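Long-range contacts in phenylurea hydrolase B (Mycobacterium brisbanense, PDB 4WHB), which probably hydrolyses carbon-nitrogen bonds of phenylurea herbicides such as diuron, as a zinc-dependent member of the amidohydrolase superfamily: residues R55-G60 / F418-Q423; K289-D294 / A335-L340; P119-R124 / R200-L205; E189-V194 / L236-E241. All blocks are in the same frame, centred on the assembly; numbering follows the deposited sequence.

Interaction 1 of 4, residues R55-G60 / F418-Q423; sequences RWMVPG and FVLLDQ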
loop_
_atom_site.group_PDB
_atom_site.type_symbol
_atom_site.label_atom_id
_atom_site.label_comp_id
_atom_site.label_asym_id
_atom_site.label_seq_id
_atom_site.Cartn_x
_atom_site.Cartn_y
_atom_site.Cartn_z
ATOM N N ARG C 55 -54.201 18.521 -8.623
ATOM C CA ARG C 55 -52.780 18.569 -8.313
ATOM C C ARG C 55 -52.458 19.453 -7.111
ATOM O O ARG C 55 -53.344 20.083 -6.554
ATOM C CB ARG C 55 -51.986 19.038 -9.536
ATOM C CG ARG C 55 -51.810 17.949 -10.566
ATOM C CD ARG C 55 -51.654 18.511 -11.947
ATOM N NE ARG C 55 -51.544 17.421 -12.934
ATOM C CZ ARG C 55 -52.553 16.631 -13.293
ATOM N NH1 ARG C 55 -53.754 16.785 -12.775
ATOM N NH2 ARG C 55 -52.369 15.696 -14.202
ATOM N N TRP C 56 -51.185 19.498 -6.724
ATOM C CA TRP C 56 -50.736 20.313 -5.626
ATOM C C TRP C 56 -49.661 21.205 -6.119
ATOM O O TRP C 56 -48.953 20.895 -7.088
ATOM C CB TRP C 56 -50.131 19.439 -4.526
ATOM C CG TRP C 56 -51.122 19.038 -3.517
ATOM C CD1 TRP C 56 -51.275 19.551 -2.267
ATOM C CD2 TRP C 56 -52.131 18.046 -3.682
ATOM N NE1 TRP C 56 -52.343 18.953 -1.659
ATOM C CE2 TRP C 56 -52.871 18.013 -2.498
ATOM C CE3 TRP C 56 -52.471 17.178 -4.719
ATOM C CZ2 TRP C 56 -53.956 17.191 -2.335
ATOM C CZ3 TRP C 56 -53.545 16.326 -4.534
ATOM C CH2 TRP C 56 -54.260 16.326 -3.345
ATOM N N MET C 57 -49.513 22.338 -5.450
ATOM C CA MET C 57 -48.309 23.144 -5.630
ATOM C C MET C 57 -47.580 23.196 -4.311
ATOM O O MET C 57 -48.146 23.573 -3.272
ATOM C CB MET C 57 -48.628 24.560 -6.099
ATOM C CG MET C 57 -48.470 24.771 -7.599
ATOM S SD MET C 57 -48.629 26.503 -8.026
ATOM C CE MET C 57 -47.487 27.233 -6.892
ATOM N N VAL C 58 -46.321 22.782 -4.352
ATOM C CA VAL C 58 -45.412 23.017 -3.239
ATOM C C VAL C 58 -44.382 23.988 -3.787
ATOM O O VAL C 58 -44.193 24.069 -5.023
ATOM C CB VAL C 58 -44.753 21.736 -2.742
ATOM C CG1 VAL C 58 -45.790 20.811 -2.132
ATOM C CG2 VAL C 58 -44.043 21.024 -3.875
ATOM N N PRO C 59 -43.755 24.760 -2.902
ATOM C CA PRO C 59 -42.705 25.633 -3.405
ATOM C C PRO C 59 -41.620 24.775 -4.060
ATOM O O PRO C 59 -41.360 23.679 -3.585
ATOM C CB PRO C 59 -42.191 26.361 -2.147
ATOM C CG PRO C 59 -42.833 25.651 -1.014
ATOM C CD PRO C 59 -44.072 25.002 -1.495
ATOM N N GLY C 60 -41.043 25.270 -5.164
ATOM C CA GLY C 60 -39.944 24.583 -5.834
ATOM C C GLY C 60 -38.890 24.180 -4.820
ATOM O O GLY C 60 -38.489 24.975 -3.968
ATOM N N PHE C 418 -41.892 26.565 -8.972
ATOM C CA PHE C 418 -42.805 25.678 -8.310
ATOM C C PHE C 418 -42.876 24.309 -8.944
ATOM O O PHE C 418 -42.437 24.094 -10.071
ATOM C CB PHE C 418 -44.205 26.306 -8.203
ATOM C CG PHE C 418 -44.933 26.463 -9.499
ATOM C CD1 PHE C 418 -45.592 25.402 -10.072
ATOM C CD2 PHE C 418 -45.003 27.697 -10.106
ATOM C CE1 PHE C 418 -46.292 25.564 -11.248
ATOM C CE2 PHE C 418 -45.708 27.873 -11.293
ATOM C CZ PHE C 418 -46.346 26.789 -11.878
ATOM N N VAL C 419 -43.433 23.383 -8.171
ATOM C CA VAL C 419 -43.566 22.017 -8.581
ATOM C C VAL C 419 -45.025 21.615 -8.368
ATOM O O VAL C 419 -45.633 21.980 -7.324
ATOM C CB VAL C 419 -42.674 21.138 -7.732
ATOM C CG1 VAL C 419 -42.692 19.723 -8.278
ATOM C CG2 VAL C 419 -41.242 21.687 -7.693
ATOM N N LEU C 420 -45.608 20.916 -9.350
ATOM C CA LEU C 420 -46.952 20.418 -9.193
ATOM C C LEU C 420 -46.932 18.925 -8.882
ATOM O O LEU C 420 -46.277 18.157 -9.596
ATOM C CB LEU C 420 -47.750 20.658 -10.466
ATOM C CG LEU C 420 -48.434 22.019 -10.671
ATOM C CD1 LEU C 420 -47.773 22.651 -11.887
ATOM C CD2 LEU C 420 -49.935 21.831 -10.935
ATOM N N LEU C 421 -47.639 18.492 -7.851
ATOM C CA LEU C 421 -47.623 17.054 -7.501
ATOM C C LEU C 421 -48.876 16.325 -7.974
ATOM O O LEU C 421 -49.814 16.935 -8.446
ATOM C CB LEU C 421 -47.464 16.866 -5.983
ATOM C CG LEU C 421 -46.236 17.493 -5.364
ATOM C CD1 LEU C 421 -46.265 17.276 -3.888
ATOM C CD2 LEU C 421 -44.982 16.884 -5.978
ATOM N N ASP C 422 -48.879 15.010 -7.829
ATOM C CA ASP C 422 -50.040 14.176 -8.234
ATOM C C ASP C 422 -50.938 13.766 -7.063
ATOM O O ASP C 422 -52.055 13.345 -7.272
ATOM C CB ASP C 422 -49.534 12.864 -8.889
ATOM C CG ASP C 422 -50.406 12.373 -9.963
ATOM O OD1 ASP C 422 -51.548 12.833 -10.039
ATOM O OD2 ASP C 422 -49.932 11.537 -10.755
ATOM N N GLN C 423 -50.439 13.888 -5.838
ATOM C CA GLN C 423 -51.063 13.255 -4.700
ATOM C C GLN C 423 -50.725 13.985 -3.376
ATOM O O GLN C 423 -49.782 14.765 -3.318
ATOM C CB GLN C 423 -50.626 11.783 -4.665
ATOM C CG GLN C 423 -51.579 10.872 -5.427
ATOM C CD GLN C 423 -50.904 9.709 -6.099
ATOM O OE1 GLN C 423 -50.930 9.629 -7.329
ATOM N NE2 GLN C 423 -50.280 8.812 -5.308
#
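A Met-aromatic contact marks one face of this antiparallel strand pair: the sulfur of M57 lies over the ring of F418, with SD 4.0 Å from the ring centroid and 17° off its normal. The M57 chain bends at its last torsion (chi3 51°), which turns the methyl back so that CE meets F418 CB at 3.7 Å. F418 holds its ring in the crowded position between backbone N and carbonyl carbon, and a methyl of L420, CD1, lies at the ring edge in its plane. L420 CD2 also reaches across to R55 CB at 3.7 Å. On the other face V58 and V419 cross obliquely, while V58 CG1 touches L421 CD1 at 4.0 Å, nearly at right angles. Between these two layers the backbones are joined at L421 N to W56 O (2.8 Å), where the donor stands above the carbonyl plane, and at V58 N to V419 O (3.2 Å), almost along the C=O axis. The return bond from V419 N to V58 O is weak. At the W56 end of the pair the indole has Q423 O over one face, 3.9 Å above its plane and offset toward the rim. Strand 418-421 lies between strand 56-63 and strand 435-440 in a mixed sheet; the F439 ring lies parallel to that of F418, and strand 9-11 flanks W56 and M57.

Interaction 2 of 4, residues K289-D294 / A335-L340; sequences KIVASD and ANAKIL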
loop_
_atom_site.group_PDB
_atom_site.type_symbol
_atom_site.label_atom_id
_atom_site.label_comp_id
_atom_site.label_asym_id
_atom_site.label_seq_id
_atom_site.Cartn_x
_atom_site.Cartn_y
_atom_site.Cartn_z
ATOM N N LYS C 289 -27.424 26.009 22.899
ATOM C CA LYS C 289 -26.658 27.151 22.400
ATOM C C LYS C 289 -27.037 27.467 20.954
ATOM O O LYS C 289 -27.444 28.587 20.670
ATOM C CB LYS C 289 -25.161 26.944 22.549
ATOM C CG LYS C 289 -24.631 27.685 23.785
ATOM C CD LYS C 289 -23.169 27.413 24.086
ATOM C CE LYS C 289 -22.340 27.824 22.891
ATOM N NZ LYS C 289 -20.903 27.970 23.206
ATOM N N ILE C 290 -26.943 26.489 20.039
ATOM C CA ILE C 290 -27.476 26.656 18.679
ATOM C C ILE C 290 -28.879 27.224 18.732
ATOM O O ILE C 290 -29.101 28.307 18.226
ATOM C CB ILE C 290 -27.561 25.313 17.924
ATOM C CG1 ILE C 290 -26.152 24.776 17.621
ATOM C CG2 ILE C 290 -28.474 25.431 16.667
ATOM C CD1 ILE C 290 -26.018 23.306 17.970
ATOM N N VAL C 291 -29.809 26.484 19.352
ATOM C CA VAL C 291 -31.180 26.943 19.568
ATOM C C VAL C 291 -31.184 28.350 20.153
ATOM O O VAL C 291 -31.982 29.177 19.754
ATOM C CB VAL C 291 -31.970 25.978 20.492
ATOM C CG1 VAL C 291 -33.273 26.607 20.958
ATOM C CG2 VAL C 291 -32.251 24.644 19.797
ATOM N N ALA C 292 -30.277 28.619 21.084
ATOM C CA ALA C 292 -30.212 29.922 21.768
ATOM C C ALA C 292 -29.510 30.997 20.978
ATOM O O ALA C 292 -29.896 32.161 21.024
ATOM C CB ALA C 292 -29.553 29.791 23.136
ATOM N N SER C 293 -28.463 30.614 20.269
ATOM C CA SER C 293 -27.602 31.575 19.564
ATOM C C SER C 293 -27.881 31.613 18.036
ATOM O O SER C 293 -27.074 32.079 17.253
ATOM C CB SER C 293 -26.127 31.315 19.907
ATOM O OG SER C 293 -25.862 31.771 21.239
ATOM N N ASP C 294 -29.023 31.072 17.641
ATOM C CA ASP C 294 -29.718 31.468 16.444
ATOM C C ASP C 294 -29.003 31.461 15.084
ATOM O O ASP C 294 -29.072 32.441 14.315
ATOM C CB ASP C 294 -30.324 32.845 16.689
ATOM C CG ASP C 294 -31.155 32.879 17.963
ATOM O OD1 ASP C 294 -30.538 33.090 19.044
ATOM O OD2 ASP C 294 -32.401 32.673 17.874
ATOM N N ALA C 335 -35.955 20.077 19.899
ATOM C CA ALA C 335 -35.597 21.346 20.549
ATOM C C ALA C 335 -35.876 22.484 19.630
ATOM O O ALA C 335 -35.549 23.633 19.959
ATOM C CB ALA C 335 -34.120 21.378 20.932
ATOM N N ASN C 336 -36.458 22.181 18.475
ATOM C CA ASN C 336 -36.687 23.187 17.447
ATOM C C ASN C 336 -35.420 23.950 17.109
ATOM O O ASN C 336 -35.400 25.185 17.084
ATOM C CB ASN C 336 -37.784 24.169 17.830
ATOM C CG ASN C 336 -39.144 23.705 17.386
ATOM O OD1 ASN C 336 -39.593 24.033 16.265
ATOM N ND2 ASN C 336 -39.824 22.932 18.262
ATOM N N ALA C 337 -34.355 23.221 16.834
ATOM C CA ALA C 337 -33.248 23.838 16.145
ATOM C C ALA C 337 -33.757 24.206 14.746
ATOM O O ALA C 337 -34.534 23.463 14.125
ATOM C CB ALA C 337 -32.082 22.894 16.059
ATOM N N LYS C 338 -33.369 25.363 14.263
ATOM C CA LYS C 338 -33.711 25.733 12.895
ATOM C C LYS C 338 -32.935 24.813 11.924
ATOM O O LYS C 338 -31.702 24.686 12.019
ATOM C CB LYS C 338 -33.379 27.206 12.648
ATOM C CG LYS C 338 -34.015 28.138 13.679
ATOM C CD LYS C 338 -33.412 29.515 13.631
ATOM C CE LYS C 338 -31.908 29.483 13.773
ATOM N NZ LYS C 338 -31.432 28.654 14.882
ATOM N N ILE C 339 -33.677 24.171 11.029
ATOM C CA ILE C 339 -33.189 23.023 10.295
ATOM C C ILE C 339 -33.062 23.333 8.804
ATOM O O ILE C 339 -33.803 24.133 8.261
ATOM C CB ILE C 339 -34.110 21.796 10.566
ATOM C CG1 ILE C 339 -33.886 21.272 11.986
ATOM C CG2 ILE C 339 -33.928 20.663 9.525
ATOM C CD1 ILE C 339 -35.091 20.566 12.530
ATOM N N LEU C 340 -32.083 22.693 8.166
ATOM C CA LEU C 340 -31.738 22.935 6.757
ATOM C C LEU C 340 -31.782 21.634 5.961
ATOM O O LEU C 340 -31.629 20.583 6.507
ATOM C CB LEU C 340 -30.330 23.520 6.712
ATOM C CG LEU C 340 -29.968 24.309 5.471
ATOM C CD1 LEU C 340 -30.554 25.683 5.618
ATOM C CD2 LEU C 340 -28.445 24.424 5.321
#
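Apolar contact centres on V291, whose CG2 points from helix 287-293, near its C-terminal end, into the connection between helix 326-334 and strand 339-341. Chi1 (167°) sets CG1 anti to the backbone N and CG2 anti to the carbonyl carbon. V291 CG2 meets A335 CB at 3.9 Å, A337 CB at 4.1 Å and A335 O at 3.5 Å, so one branch rests against two alanines. I290 adds a loose touch, CG2 to A337 CB 4.5 Å, and packs on L260 and V264 of helix 257-265. The connection opens with a Schellman motif, N336 leaving the helix at positive phi.

The charged residue is K338, whose contact with the other segment is van der Waals, against the D294 backbone. Its chain folds back at chi3 and chi4 (-54° and -48°), bringing NZ 3.6 Å from D294 CA. The ammonium hydrogen-bonds to the carbonyl of S295 and makes a cation-pi contact with W296. The D294 carboxylate stands farther off, OD2 5.1 Å from K338 NZ.

No hydrogen bond or salt bridge joins the segments: small apolar groups carry the fit, a carbonyl and a ring just beyond D294 meet the lysine charge, and the aspartate may add a weaker, longer-range attraction.

Interaction 3 of 4, residues P119-R124 / R200-L205; sequences PVLAAR and RGVDML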
loop_
_atom_site.group_PDB
_atom_site.type_symbol
_atom_site.label_atom_id
_atom_site.label_comp_id
_atom_site.label_asym_id
_atom_site.label_seq_id
_atom_site.Cartn_x
_atom_site.Cartn_y
_atom_site.Cartn_z
ATOM N N PRO C 119 -15.101 25.992 -13.096
ATOM C CA PRO C 119 -16.279 25.310 -13.697
ATOM C C PRO C 119 -17.609 25.501 -12.971
ATOM O O PRO C 119 -18.643 25.539 -13.638
ATOM C CB PRO C 119 -15.896 23.836 -13.672
ATOM C CG PRO C 119 -14.389 23.837 -13.735
ATOM C CD PRO C 119 -13.970 25.054 -12.916
ATOM N N VAL C 120 -17.620 25.609 -11.649
ATOM C CA VAL C 120 -18.885 25.773 -10.920
ATOM C C VAL C 120 -19.424 27.196 -11.007
ATOM O O VAL C 120 -20.627 27.419 -10.923
ATOM C CB VAL C 120 -18.786 25.319 -9.453
ATOM C CG1 VAL C 120 -18.079 26.344 -8.591
ATOM C CG2 VAL C 120 -20.178 25.032 -8.877
ATOM N N LEU C 121 -18.523 28.149 -11.189
ATOM C CA LEU C 121 -18.921 29.516 -11.440
ATOM C C LEU C 121 -19.449 29.652 -12.828
ATOM O O LEU C 121 -20.482 30.319 -13.050
ATOM C CB LEU C 121 -17.770 30.510 -11.248
ATOM C CG LEU C 121 -17.463 30.925 -9.806
ATOM C CD1 LEU C 121 -17.050 32.384 -9.889
ATOM C CD2 LEU C 121 -18.641 30.713 -8.845
ATOM N N ALA C 122 -18.736 29.030 -13.763
ATOM C CA ALA C 122 -19.205 28.912 -15.159
ATOM C C ALA C 122 -20.663 28.397 -15.151
ATOM O O ALA C 122 -21.570 29.057 -15.645
ATOM C CB ALA C 122 -18.292 27.968 -15.945
ATOM N N ALA C 123 -20.846 27.212 -14.586
ATOM C CA ALA C 123 -22.149 26.624 -14.448
ATOM C C ALA C 123 -23.207 27.571 -13.892
ATOM O O ALA C 123 -24.314 27.659 -14.427
ATOM C CB ALA C 123 -22.059 25.372 -13.547
ATOM N N ARG C 124 -22.888 28.226 -12.773
ATOM C CA ARG C 124 -23.794 29.193 -12.169
ATOM C C ARG C 124 -24.079 30.339 -13.175
ATOM O O ARG C 124 -25.193 30.866 -13.241
ATOM C CB ARG C 124 -23.225 29.724 -10.869
ATOM C CG ARG C 124 -24.087 30.842 -10.286
ATOM C CD ARG C 124 -23.548 31.509 -9.037
ATOM N NE ARG C 124 -22.146 31.871 -9.202
ATOM C CZ ARG C 124 -21.722 32.969 -9.773
ATOM N NH1 ARG C 124 -22.585 33.817 -10.205
ATOM N NH2 ARG C 124 -20.445 33.228 -9.886
ATOM N N ARG C 200 -13.764 36.464 -6.062
ATOM C CA ARG C 200 -14.055 35.674 -7.237
ATOM C C ARG C 200 -15.536 35.472 -7.531
ATOM O O ARG C 200 -15.877 34.949 -8.608
ATOM C CB ARG C 200 -13.457 34.289 -7.137
ATOM C CG ARG C 200 -12.188 34.059 -7.908
ATOM C CD ARG C 200 -11.856 32.578 -7.863
ATOM N NE ARG C 200 -10.437 32.294 -7.971
ATOM C CZ ARG C 200 -9.719 32.502 -9.074
ATOM N NH1 ARG C 200 -10.303 33.054 -10.166
ATOM N NH2 ARG C 200 -8.420 32.190 -9.101
ATOM N N GLY C 201 -16.415 35.889 -6.614
ATOM C CA GLY C 201 -17.826 35.837 -6.881
ATOM C C GLY C 201 -18.534 34.602 -6.372
ATOM O O GLY C 201 -19.696 34.346 -6.713
ATOM N N VAL C 202 -17.877 33.829 -5.539
ATOM C CA VAL C 202 -18.598 32.743 -4.888
ATOM C C VAL C 202 -19.681 33.388 -4.051
ATOM O O VAL C 202 -19.486 34.466 -3.540
ATOM C CB VAL C 202 -17.714 31.903 -4.001
ATOM C CG1 VAL C 202 -16.733 31.130 -4.853
ATOM C CG2 VAL C 202 -17.039 32.836 -3.023
ATOM N N ASP C 203 -20.830 32.732 -3.963
ATOM C CA ASP C 203 -21.935 33.256 -3.204
ATOM C C ASP C 203 -21.589 33.272 -1.725
ATOM O O ASP C 203 -22.025 34.180 -0.975
ATOM C CB ASP C 203 -23.155 32.386 -3.413
ATOM C CG ASP C 203 -23.666 32.421 -4.845
ATOM O OD1 ASP C 203 -24.296 33.411 -5.271
ATOM O OD2 ASP C 203 -23.461 31.425 -5.540
ATOM N N MET C 204 -20.799 32.293 -1.325
ATOM C CA MET C 204 -20.680 31.862 0.043
ATOM C C MET C 204 -19.286 31.460 0.469
ATOM O O MET C 204 -18.401 31.341 -0.327
ATOM C CB MET C 204 -21.635 30.699 0.316
ATOM C CG MET C 204 -22.633 30.352 -0.764
ATOM S SD MET C 204 -22.870 28.623 -0.821
ATOM C CE MET C 204 -24.497 28.667 -1.391
ATOM N N LEU C 205 -19.096 31.286 1.767
ATOM C CA LEU C 205 -17.902 30.616 2.262
ATOM C C LEU C 205 -18.086 29.498 3.251
ATOM O O LEU C 205 -18.588 29.709 4.316
ATOM C CB LEU C 205 -16.985 31.614 2.900
ATOM C CG LEU C 205 -15.557 31.179 2.713
ATOM C CD1 LEU C 205 -15.225 31.174 1.243
ATOM C CD2 LEU C 205 -14.621 32.005 3.567
#
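The guanidinium of R124 has a backbone oxygen on each side: G201 O lies over one face and L121 O, from the preceding turn of the same helix, over the other, 4.1 Å above the plane and toward the rim. L121 CD1 sits at its edge, in plane. R124 NH2 is 3.4 Å from G201 O, but the angle is too poor for a hydrogen bond. The R124 side chain sets off with CG anti to the backbone N (chi1 174°) and bends at chi3 (48°), so that its end meets D203 tip to tip with the two planes 85° apart. The salt bridge is long, R124 NE to D203 OD2 3.9 Å, with no N-H aimed at the oxygen: charge alone attracts. D203 OD2 accepts a hydrogen bond from A139 N of strand 136-139, though the position of this oxygen is less certain.

L121 fills the rest of the contact: CD1 rests against R200 O and CD2 reaches V202 CG1 loosely at 4.4 Å.

G201, at positive phi, turns the chain from helix 187-198 toward strand 205-208, a helix-to-strand connection of a TIM-barrel-like amidohydrolase fold, laid against helix 117-128.

Interaction 4 of 4, residues E189-V194 / L236-E241; sequences EVRARV and LEVMVE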
loop_
_atom_site.group_PDB
_atom_site.type_symbol
_atom_site.label_atom_id
_atom_site.label_comp_id
_atom_site.label_asym_id
_atom_site.label_seq_id
_atom_site.Cartn_x
_atom_site.Cartn_y
_atom_site.Cartn_z
ATOM N N GLU C 189 -1.116 36.454 5.788
ATOM C CA GLU C 189 -1.220 35.931 4.450
ATOM C C GLU C 189 -2.534 35.197 4.245
ATOM O O GLU C 189 -3.044 35.168 3.135
ATOM C CB GLU C 189 -0.053 34.986 4.185
ATOM C CG GLU C 189 1.325 35.536 4.594
ATOM C CD GLU C 189 2.410 34.568 4.253
ATOM O OE1 GLU C 189 3.031 33.999 5.173
ATOM O OE2 GLU C 189 2.598 34.346 3.036
ATOM N N VAL C 190 -3.092 34.583 5.285
ATOM C CA VAL C 190 -4.405 33.949 5.133
ATOM C C VAL C 190 -5.389 35.062 4.728
ATOM O O VAL C 190 -6.007 35.015 3.648
ATOM C CB VAL C 190 -4.906 33.284 6.420
ATOM C CG1 VAL C 190 -6.215 32.556 6.143
ATOM C CG2 VAL C 190 -3.902 32.294 6.964
ATOM N N ARG C 191 -5.461 36.098 5.567
ATOM C CA ARG C 191 -6.318 37.261 5.331
ATOM C C ARG C 191 -6.187 37.738 3.901
ATOM O O ARG C 191 -7.207 37.973 3.235
ATOM C CB ARG C 191 -5.935 38.387 6.294
ATOM C CG ARG C 191 -6.581 39.734 6.018
ATOM C CD ARG C 191 -7.744 39.953 6.957
ATOM N NE ARG C 191 -7.372 40.482 8.258
ATOM C CZ ARG C 191 -8.243 40.871 9.191
ATOM N NH1 ARG C 191 -9.554 40.795 8.993
ATOM N NH2 ARG C 191 -7.786 41.348 10.338
ATOM N N ALA C 192 -4.923 37.840 3.450
ATOM C CA ALA C 192 -4.579 38.159 2.068
ATOM C C ALA C 192 -5.281 37.262 1.103
ATOM O O ALA C 192 -6.035 37.748 0.262
ATOM C CB ALA C 192 -3.076 38.064 1.844
ATOM N N ARG C 193 -5.115 35.961 1.240
ATOM C CA ARG C 193 -5.574 35.044 0.220
ATOM C C ARG C 193 -6.991 34.641 0.318
ATOM O O ARG C 193 -7.508 34.039 -0.586
ATOM C CB ARG C 193 -4.773 33.788 0.248
ATOM C CG ARG C 193 -3.355 33.936 -0.190
ATOM C CD ARG C 193 -2.643 32.643 0.107
ATOM N NE ARG C 193 -1.227 32.788 0.412
ATOM C CZ ARG C 193 -0.693 32.508 1.581
ATOM N NH1 ARG C 193 -1.444 32.094 2.562
ATOM N NH2 ARG C 193 0.582 32.673 1.750
ATOM N N VAL C 194 -7.611 34.937 1.432
ATOM C CA VAL C 194 -9.049 34.628 1.597
ATOM C C VAL C 194 -9.964 35.674 0.938
ATOM O O VAL C 194 -11.060 35.347 0.545
ATOM C CB VAL C 194 -9.433 34.387 3.060
ATOM C CG1 VAL C 194 -10.832 33.838 3.163
ATOM C CG2 VAL C 194 -8.481 33.367 3.656
ATOM N N LEU C 236 -9.461 31.646 12.524
ATOM C CA LEU C 236 -10.812 31.331 12.075
ATOM C C LEU C 236 -11.721 32.532 11.909
ATOM O O LEU C 236 -12.528 32.553 11.008
ATOM C CB LEU C 236 -11.428 30.313 13.032
ATOM C CG LEU C 236 -12.094 29.103 12.390
ATOM C CD1 LEU C 236 -11.306 28.700 11.171
ATOM C CD2 LEU C 236 -12.179 27.977 13.409
ATOM N N GLU C 237 -11.596 33.534 12.775
ATOM C CA GLU C 237 -12.341 34.807 12.588
ATOM C C GLU C 237 -11.783 35.578 11.426
ATOM O O GLU C 237 -12.514 36.293 10.727
ATOM C CB GLU C 237 -12.280 35.720 13.824
ATOM C CG GLU C 237 -13.505 35.651 14.736
ATOM C CD GLU C 237 -13.374 34.577 15.790
ATOM O OE1 GLU C 237 -12.510 33.693 15.596
ATOM O OE2 GLU C 237 -14.121 34.636 16.813
ATOM N N VAL C 238 -10.477 35.418 11.198
ATOM C CA VAL C 238 -9.801 36.177 10.166
ATOM C C VAL C 238 -10.419 35.867 8.824
ATOM O O VAL C 238 -10.262 36.618 7.900
ATOM C CB VAL C 238 -8.292 35.877 10.189
ATOM C CG1 VAL C 238 -7.612 36.154 8.836
ATOM C CG2 VAL C 238 -7.630 36.667 11.296
ATOM N N MET C 239 -11.104 34.740 8.720
ATOM C CA MET C 239 -11.855 34.435 7.502
ATOM C C MET C 239 -13.331 34.761 7.628
ATOM O O MET C 239 -13.993 35.020 6.613
ATOM C CB MET C 239 -11.666 32.981 7.134
ATOM C CG MET C 239 -10.238 32.567 7.266
ATOM S SD MET C 239 -10.139 30.814 7.434
ATOM C CE MET C 239 -8.424 30.580 6.898
ATOM N N VAL C 240 -13.836 34.757 8.862
ATOM C CA VAL C 240 -15.195 35.208 9.108
ATOM C C VAL C 240 -15.341 36.721 8.906
ATOM O O VAL C 240 -16.396 37.180 8.430
ATOM C CB VAL C 240 -15.679 34.812 10.491
ATOM C CG1 VAL C 240 -16.971 35.536 10.870
ATOM C CG2 VAL C 240 -15.872 33.295 10.546
ATOM N N GLU C 241 -14.298 37.486 9.245
ATOM C CA GLU C 241 -14.326 38.946 9.039
ATOM C C GLU C 241 -14.445 39.292 7.582
ATOM O O GLU C 241 -15.140 40.214 7.211
ATOM C CB GLU C 241 -13.074 39.602 9.634
ATOM C CG GLU C 241 -13.379 40.443 10.862
ATOM C CD GLU C 241 -12.195 40.650 11.781
ATOM O OE1 GLU C 241 -11.045 40.783 11.265
ATOM O OE2 GLU C 241 -12.450 40.699 13.008
#
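Charge pairing spans the outer side of two helices that run roughly in the same direction, their short axes 9.4 Å apart at an angle of 31°. R191 NH1 gives a hydrogen bond to E241 OE1 at 2.7 Å, with a reasonably straight N-H...O angle of 150°. The acceptor uses its anti lone pair and lies near the guanidinium plane, and the two flat groups are almost coplanar, 21° apart. R191 reaches this position by bends at chi2 and chi3, while E241 extends beyond CG to meet it. The same NH1 also has a salt bridge to E242.

Apolar packing lies beneath the pair. The aliphatic root of R191 meets V238, with R191 CB 3.8 Å from V238 CG1. Deeper between the helices, M239 extends toward V190 and V194, crossing both valines at about a right angle; its CG is 4.1 Å from V194 CG2. M239 also packs on I207, joining the helix pair to strand 205-208, as adjacent helices cover parallel strands in a TIM-barrel-like fold.

The two carboxylates would be expected to favour the charged guanidinium over this layer of valines and methionine, though the three groups together would still carry a net negative charge.

Interaction 1 pairs strand 56-63 with strand 418-421, far apart in sequence, and the other three fall between them. Interactions 3 and 4 have interleaved segments and share helix 187-198 with the connection that follows it; their centres are 19 Å apart, and they touch through L205 CD2 and V194 CG1 at 4.2 Å. Interaction 2 comes later, about 27 Å from interaction 4 between centres, where the parallel sheet ends at strand 339-341. Interactions 1 and 4 lie on opposite sides of the chain's centre, their centres about 43 Å apart. Contacts 2 to 4 thus join neighbouring helices and connections around a TIM-barrel-like body, while interaction 1 lies in the mixed sheet that includes strands 107-112 and 136-139.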